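Local coordinates for putative tRNA (Adenine(37)-N6)-methyltransferase (Pseudomonas aeruginosa, PDB 7BTU), which probably methylates a modified adenosine at position 37 of tRNA, using S-adenosyl-L-methionine as methyl donor, at residues S19-K24 with V211-L216. Sequence-based numbering, arbitrary orientation.
Sequences SCFMEK and VRLWDL
Cys20 packs its CB over the face of the Trp214 indole, 3.6 Å from the centroid of the five-membered ring and 17° off the normal, a CH-pi contact. The backbone of Ser19 and Cys20 continues across the same face, with Cys20 CA over the ring centre and Ser19 C nearer the rim. Cys20 SG sits between the backbone N and carbonyl carbon (chi1 53°), leaving it oblique to the indole but over the centre of the Phe21 ring, 3.5 Å above its plane. Phe21 CE1 in turn meets Leu213 CD2 at 3.7 Å, the two side chains running side by side. Trp214 N donates to Cys20 O (2.9 Å), tying the start of the type II' turn from Leu213 to Leu216 to the loop. Leu187 of helix 184-193 touches both Cys20 and Trp214, closing this dense half.

Toward Glu23 the contact is polar and nearer solvent, with Arg212 exposed and Met22 and Glu23 partly so. Arg212 N donates to Glu23 OE1 at 2.8 Å, approaching from above the carboxylate plane. Glu23 OE2 faces Arg212 NE near the guanidinium plane in a long salt bridge of 3.6 Å, carboxylate and guanidinium turned 86° apart, while Met22 CB covers one guanidinium face. A water between the two backbones accepts from Met22 N; its bond to Arg212 O is unusually short and so less certain.

The contact joins the loop leaving barrel strand 15-19 to edge strand 209-213 of the C-terminal sheet. At Trp214 it rests on CH-pi and van der Waals packing over the indole face; at Glu23 the carboxylate takes a backbone N-H of that edge, and the neighbouring guanidinium would help stabilise its negative charge.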
ATOM      1  N   SER B  19     -18.180  -9.767  -1.868  1.00 18.60           N
ATOM      2  CA  SER B  19     -18.237  -8.685  -2.851  1.00 20.64           C
ATOM      3  C   SER B  19     -18.981  -9.100  -4.113  1.00 19.15           C
ATOM      4  O   SER B  19     -19.380 -10.250  -4.290  1.00 18.73           O
ATOM      5  CB  SER B  19     -16.850  -8.150  -3.209  1.00 22.20           C
ATOM      6  OG  SER B  19     -16.243  -8.976  -4.140  1.00 22.51           O
ATOM      7  N   CYS B  20     -19.230  -8.094  -4.940  1.00 19.91           N
ATOM      8  CA  CYS B  20     -19.884  -8.312  -6.233  1.00 24.07           C
ATOM      9  C   CYS B  20     -19.069  -9.175  -7.200  1.00 24.87           C
ATOM     10  O   CYS B  20     -19.643  -9.650  -8.184  1.00 21.56           O
ATOM     11  CB  CYS B  20     -20.203  -6.960  -6.863  1.00 18.20           C
ATOM     12  SG  CYS B  20     -18.859  -5.815  -7.016  1.00 21.13           S
ATOM     13  N   PHE B  21     -17.733  -9.272  -7.042  1.00 23.26           N
ATOM     14  CA  PHE B  21     -16.887  -9.779  -8.128  1.00 19.93           C
ATOM     15  C   PHE B  21     -16.612 -11.268  -7.965  1.00 19.68           C
ATOM     16  O   PHE B  21     -16.111 -11.708  -6.921  1.00 19.56           O
ATOM     17  CB  PHE B  21     -15.570  -8.996  -8.230  1.00 19.65           C
ATOM     18  CG  PHE B  21     -15.767  -7.579  -8.721  1.00 21.09           C
ATOM     19  CD1 PHE B  21     -16.425  -7.337  -9.948  1.00 22.69           C
ATOM     20  CD2 PHE B  21     -15.360  -6.498  -7.952  1.00 18.06           C
ATOM     21  CE1 PHE B  21     -16.655  -6.012 -10.385  1.00 21.63           C
ATOM     22  CE2 PHE B  21     -15.574  -5.167  -8.418  1.00 17.10           C
ATOM     23  CZ  PHE B  21     -16.201  -4.939  -9.603  1.00 17.01           C
ATOM     24  N   MET B  22     -16.932 -12.041  -9.011  1.00 21.81           N
ATOM     25  CA  MET B  22     -16.675 -13.484  -9.002  1.00 23.71           C
ATOM     26  C   MET B  22     -15.503 -13.895  -9.895  1.00 27.61           C
ATOM     27  O   MET B  22     -14.992 -15.019  -9.756  1.00 29.08           O
ATOM     28  CB  MET B  22     -17.948 -14.236  -9.454  1.00 28.47           C
ATOM     29  CG  MET B  22     -19.244 -13.824  -8.703  1.00 30.87           C
ATOM     30  SD  MET B  22     -19.145 -14.230  -6.912  1.00 35.58           S
ATOM     31  CE  MET B  22     -20.112 -12.875  -6.167  1.00 36.15           C
ATOM     32  N   GLU B  23     -15.084 -13.039 -10.833  1.00 25.52           N
ATOM     33  CA  GLU B  23     -14.003 -13.404 -11.741  1.00 28.89           C
ATOM     34  C   GLU B  23     -13.110 -12.182 -11.914  1.00 26.30           C
ATOM     35  O   GLU B  23     -13.573 -11.050 -11.886  1.00 29.03           O
ATOM     36  CB  GLU B  23     -14.582 -13.931 -13.091  1.00 36.74           C
ATOM     37  CG  GLU B  23     -15.901 -13.288 -13.443  1.00 43.43           C
ATOM     38  CD  GLU B  23     -16.772 -14.017 -14.452  1.00 53.75           C
ATOM     39  OE1 GLU B  23     -17.662 -13.343 -14.979  1.00 55.49           O
ATOM     40  OE2 GLU B  23     -16.606 -15.221 -14.728  1.00 58.88           O
ATOM     41  N   LYS B  24     -11.827 -12.421 -12.132  1.00 26.49           N
ATOM     42  CA  LYS B  24     -10.851 -11.333 -12.094  1.00 29.01           C
ATOM     43  C   LYS B  24     -10.997 -10.398 -13.281  1.00 30.05           C
ATOM     44  O   LYS B  24     -10.842  -9.186 -13.126  1.00 33.74           O
ATOM     45  CB  LYS B  24      -9.420 -11.906 -12.063  1.00 35.00           C
ATOM     46  N   VAL B 211     -20.564 -11.623 -17.979  1.00 20.32           N
ATOM     47  CA  VAL B 211     -19.786 -11.439 -16.773  1.00 19.02           C
ATOM     48  C   VAL B 211     -20.736 -11.708 -15.605  1.00 20.42           C
ATOM     49  O   VAL B 211     -21.956 -11.473 -15.681  1.00 17.91           O
ATOM     50  CB  VAL B 211     -19.201 -10.001 -16.676  1.00 23.28           C
ATOM     51  CG1 VAL B 211     -20.296  -8.986 -16.610  1.00 27.34           C
ATOM     52  CG2 VAL B 211     -18.337  -9.909 -15.422  1.00 29.34           C
ATOM     53  N   ARG B 212     -20.169 -12.216 -14.535  1.00 21.05           N
ATOM     54  CA  ARG B 212     -20.923 -12.493 -13.320  1.00 18.54           C
ATOM     55  C   ARG B 212     -20.767 -11.318 -12.374  1.00 21.38           C
ATOM     56  O   ARG B 212     -19.638 -10.873 -12.146  1.00 24.34           O
ATOM     57  CB  ARG B 212     -20.376 -13.780 -12.697  1.00 22.35           C
ATOM     58  CG  ARG B 212     -20.775 -15.021 -13.441  1.00 26.96           C
ATOM     59  CD  ARG B 212     -20.535 -16.221 -12.606  1.00 36.64           C
ATOM     60  NE  ARG B 212     -19.127 -16.516 -12.521  1.00 43.02           N
ATOM     61  CZ  ARG B 212     -18.525 -17.071 -11.474  1.00 42.87           C
ATOM     62  NH1 ARG B 212     -19.218 -17.395 -10.381  1.00 39.97           N
ATOM     63  NH2 ARG B 212     -17.216 -17.303 -11.539  1.00 43.93           N
ATOM     64  N   LEU B 213     -21.871 -10.893 -11.749  1.00 18.06           N
ATOM     65  CA  LEU B 213     -21.823  -9.885 -10.677  1.00 16.85           C
ATOM     66  C   LEU B 213     -22.834 -10.280  -9.605  1.00 22.03           C
ATOM     67  O   LEU B 213     -23.963 -10.612  -9.950  1.00 19.51           O
ATOM     68  CB  LEU B 213     -22.182  -8.498 -11.240  1.00 18.79           C
ATOM     69  CG  LEU B 213     -21.199  -7.896 -12.272  1.00 19.37           C
ATOM     70  CD1 LEU B 213     -21.893  -6.753 -13.000  1.00 23.83           C
ATOM     71  CD2 LEU B 213     -19.902  -7.408 -11.551  1.00 16.82           C
ATOM     72  N   TRP B 214     -22.429 -10.287  -8.313  1.00 17.66           N
ATOM     73  CA  TRP B 214     -23.269 -10.844  -7.259  1.00 21.89           C
ATOM     74  C   TRP B 214     -23.697 -12.243  -7.714  1.00 22.71           C
ATOM     75  O   TRP B 214     -22.833 -13.035  -8.101  1.00 23.27           O
ATOM     76  CB  TRP B 214     -24.409  -9.881  -6.940  1.00 17.09           C
ATOM     77  CG  TRP B 214     -23.916  -8.563  -6.270  1.00 17.57           C
ATOM     78  CD1 TRP B 214     -24.030  -7.321  -6.767  1.00 19.64           C
ATOM     79  CD2 TRP B 214     -23.288  -8.434  -4.978  1.00 18.56           C
ATOM     80  NE1 TRP B 214     -23.489  -6.397  -5.874  1.00 20.70           N
ATOM     81  CE2 TRP B 214     -23.025  -7.066  -4.775  1.00 19.50           C
ATOM     82  CE3 TRP B 214     -22.880  -9.348  -3.999  1.00 26.67           C
ATOM     83  CZ2 TRP B 214     -22.396  -6.571  -3.608  1.00 25.14           C
ATOM     84  CZ3 TRP B 214     -22.237  -8.854  -2.819  1.00 29.01           C
ATOM     85  CH2 TRP B 214     -21.999  -7.481  -2.644  1.00 25.87           C
ATOM     86  N   ASP B 215     -24.993 -12.581  -7.706  1.00 20.94           N
ATOM     87  CA  ASP B 215     -25.461 -13.890  -8.157  1.00 22.13           C
ATOM     88  C   ASP B 215     -26.074 -13.802  -9.554  1.00 21.75           C
ATOM     89  O   ASP B 215     -26.948 -14.605  -9.908  1.00 20.02           O
ATOM     90  CB  ASP B 215     -26.447 -14.514  -7.153  1.00 26.04           C
ATOM     91  CG  ASP B 215     -27.684 -13.623  -6.897  1.00 26.35           C
ATOM     92  OD1 ASP B 215     -27.822 -12.576  -7.572  1.00 24.26           O
ATOM     93  OD2 ASP B 215     -28.505 -13.953  -6.019  1.00 26.70           O
ATOM     94  N   LEU B 216     -25.642 -12.820 -10.338  1.00 18.20           N
ATOM     95  CA  LEU B 216     -26.234 -12.539 -11.651  1.00 17.67           C
ATOM     96  C   LEU B 216     -25.284 -12.923 -12.788  1.00 20.73           C
ATOM     97  O   LEU B 216     -24.063 -12.877 -12.630  1.00 18.49           O
ATOM     98  CB  LEU B 216     -26.567 -11.051 -11.800  1.00 17.35           C
ATOM     99  CG  LEU B 216     -27.191 -10.315 -10.602  1.00 18.60           C
ATOM    100  CD1 LEU B 216     -27.338  -8.850 -10.966  1.00 15.47           C
ATOM    101  CD2 LEU B 216     -28.546 -10.915 -10.376  1.00 17.30           C
TER
HETATM  102  O   HOH W   1     -17.163 -11.054 -11.700  1.00 27.05           O